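Local coordinates for protein beta-hexosaminidase (Neisseria gonorrhoeae, PDB 6JTJ) that probably cleaves terminal N-acetylglucosamine from peptidoglycan fragments during cell-wall recycling, as a family 3 glycoside hydrolase, at residues I280-D284 / I285-G289. Sequence-based numbering, arbitrary orientation.
Sequences ILRRD and IGFKG
Ile285 N bonds to Ile280 O (2.8 Å), an i+5 spacing that marks a wider pi-type turn at the end of helix 274-284, and Phe287 N to Leu281 O (3.2 Å), an i+6 bond that ties the departing chain back to the helix; the chain leaves through the positive phi of Gly286 (84°). A water donates to both Arg282 O and Phe287 O, tying the last turn to the departing chain. Arg282, bent at chi2 (-66°), reaches forward along that chain, and its guanidinium meets two carbonyls at its edge. Arg282 NH1 and NH2 converge end-on on Gly289 O, which lies 2.8 Å from Arg282 NH1 and 1° out of the guanidinium plane. Arg282 NH1 also donates to Phe287 O (2.9 Å), but from above that carbonyl's plane. On the apolar side, Leu281 and Phe287 lie alongside each other, Leu281 CD1 packing 3.5 Å from Phe287 CB. Gly289 N lies over the centre of one face of the Phe287 ring, 3.4 Å above its plane. Residues 285-289 connect helix 274-284 to strand 290-295 of the barrel, which carries the predicted nucleophile Asp294. With both carbonyl oxygens near the guanidinium plane and Arg282 NH2 also salt-bridged to Asp320, the group is probably held against rotation, its charge strengthening the hold.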
loop_
_atom_site.group_PDB
_atom_site.type_symbol
_atom_site.label_atom_id
_atom_site.label_comp_id
_atom_site.label_asym_id
_atom_site.label_seq_id
_atom_site.Cartn_x
_atom_site.Cartn_y
_atom_site.Cartn_z
ATOM N N ILE C 280 9.755 -12.105 -22.095
ATOM C CA ILE C 280 10.322 -12.715 -20.890
ATOM C C ILE C 280 9.416 -13.794 -20.313
ATOM O O ILE C 280 9.821 -14.940 -20.210
ATOM C CB ILE C 280 10.714 -11.652 -19.840
ATOM C CG1 ILE C 280 11.896 -10.825 -20.375
ATOM C CG2 ILE C 280 11.140 -12.298 -18.539
ATOM C CD1 ILE C 280 12.110 -9.499 -19.676
ATOM N N LEU C 281 8.181 -13.442 -19.963
ATOM C CA LEU C 281 7.295 -14.406 -19.315
ATOM C C LEU C 281 6.846 -15.555 -20.232
ATOM O O LEU C 281 6.908 -16.709 -19.835
ATOM C CB LEU C 281 6.074 -13.689 -18.704
ATOM C CG LEU C 281 5.096 -14.543 -17.900
ATOM C CD1 LEU C 281 5.795 -15.371 -16.832
ATOM C CD2 LEU C 281 4.014 -13.660 -17.273
ATOM N N ARG C 282 6.357 -15.246 -21.431
ATOM C CA ARG C 282 5.925 -16.291 -22.368
ATOM C C ARG C 282 7.119 -17.030 -22.957
ATOM O O ARG C 282 7.259 -18.232 -22.765
ATOM C CB ARG C 282 5.070 -15.723 -23.513
ATOM C CG ARG C 282 3.702 -15.181 -23.132
ATOM C CD ARG C 282 2.775 -16.269 -22.647
ATOM N NE ARG C 282 1.450 -15.739 -22.377
ATOM C CZ ARG C 282 0.591 -16.235 -21.486
ATOM N NH1 ARG C 282 0.888 -17.285 -20.742
ATOM N NH2 ARG C 282 -0.607 -15.677 -21.360
ATOM N N ARG C 283 7.973 -16.308 -23.674
ATOM C CA ARG C 283 9.037 -16.948 -24.451
ATOM C C ARG C 283 10.139 -17.530 -23.590
ATOM O O ARG C 283 10.450 -18.701 -23.694
ATOM C CB ARG C 283 9.688 -15.977 -25.453
ATOM C CG ARG C 283 9.774 -16.582 -26.836
ATOM C CD ARG C 283 10.901 -16.104 -27.690
ATOM N NE ARG C 283 11.319 -14.719 -27.620
ATOM C CZ ARG C 283 12.275 -14.277 -26.814
ATOM N NH1 ARG C 283 12.859 -15.097 -25.936
ATOM N NH2 ARG C 283 12.615 -13.005 -26.863
ATOM N N ASP C 284 10.750 -16.689 -22.772
ATOM C CA ASP C 284 11.907 -17.084 -22.000
ATOM C C ASP C 284 11.533 -18.033 -20.850
ATOM O O ASP C 284 12.189 -19.057 -20.644
ATOM C CB ASP C 284 12.597 -15.832 -21.493
ATOM C CG ASP C 284 14.012 -16.075 -21.074
ATOM O OD1 ASP C 284 14.321 -17.190 -20.604
ATOM O OD2 ASP C 284 14.815 -15.123 -21.166
ATOM N N ILE C 285 10.472 -17.710 -20.111
ATOM C CA ILE C 285 10.083 -18.515 -18.962
ATOM C C ILE C 285 9.206 -19.712 -19.359
ATOM O O ILE C 285 9.199 -20.731 -18.665
ATOM C CB ILE C 285 9.405 -17.646 -17.868
ATOM C CG1 ILE C 285 10.440 -16.685 -17.290
ATOM C CG2 ILE C 285 8.792 -18.496 -16.757
ATOM C CD1 ILE C 285 9.876 -15.571 -16.449
ATOM N N GLY C 286 8.457 -19.587 -20.445
ATOM C CA GLY C 286 7.599 -20.681 -20.915
ATOM C C GLY C 286 6.247 -20.760 -20.238
ATOM O O GLY C 286 5.581 -21.793 -20.289
ATOM N N PHE C 287 5.816 -19.665 -19.612
ATOM C CA PHE C 287 4.552 -19.660 -18.880
ATOM C C PHE C 287 3.369 -19.758 -19.847
ATOM O O PHE C 287 3.263 -18.981 -20.788
ATOM C CB PHE C 287 4.459 -18.376 -18.023
ATOM C CG PHE C 287 3.177 -18.237 -17.266
ATOM C CD1 PHE C 287 2.839 -19.140 -16.265
ATOM C CD2 PHE C 287 2.300 -17.197 -17.543
ATOM C CE1 PHE C 287 1.651 -18.987 -15.538
ATOM C CE2 PHE C 287 1.121 -17.039 -16.826
ATOM C CZ PHE C 287 0.788 -17.947 -15.836
ATOM N N LYS C 288 2.461 -20.679 -19.575
ATOM C CA LYS C 288 1.289 -20.883 -20.417
ATOM C C LYS C 288 -0.038 -20.505 -19.790
ATOM O O LYS C 288 -1.083 -20.697 -20.398
ATOM C CB LYS C 288 1.228 -22.357 -20.852
ATOM C CG LYS C 288 2.513 -22.834 -21.528
ATOM C CD LYS C 288 2.201 -23.970 -22.465
ATOM C CE LYS C 288 3.453 -24.603 -23.039
ATOM N NZ LYS C 288 4.366 -23.547 -23.557
ATOM N N GLY C 289 -0.018 -19.970 -18.574
ATOM C CA GLY C 289 -1.248 -19.647 -17.884
ATOM C C GLY C 289 -1.783 -18.267 -18.195
ATOM O O GLY C 289 -1.397 -17.630 -19.163
HETATM O O HOH W 1 4.883 -19.497 -23.018
#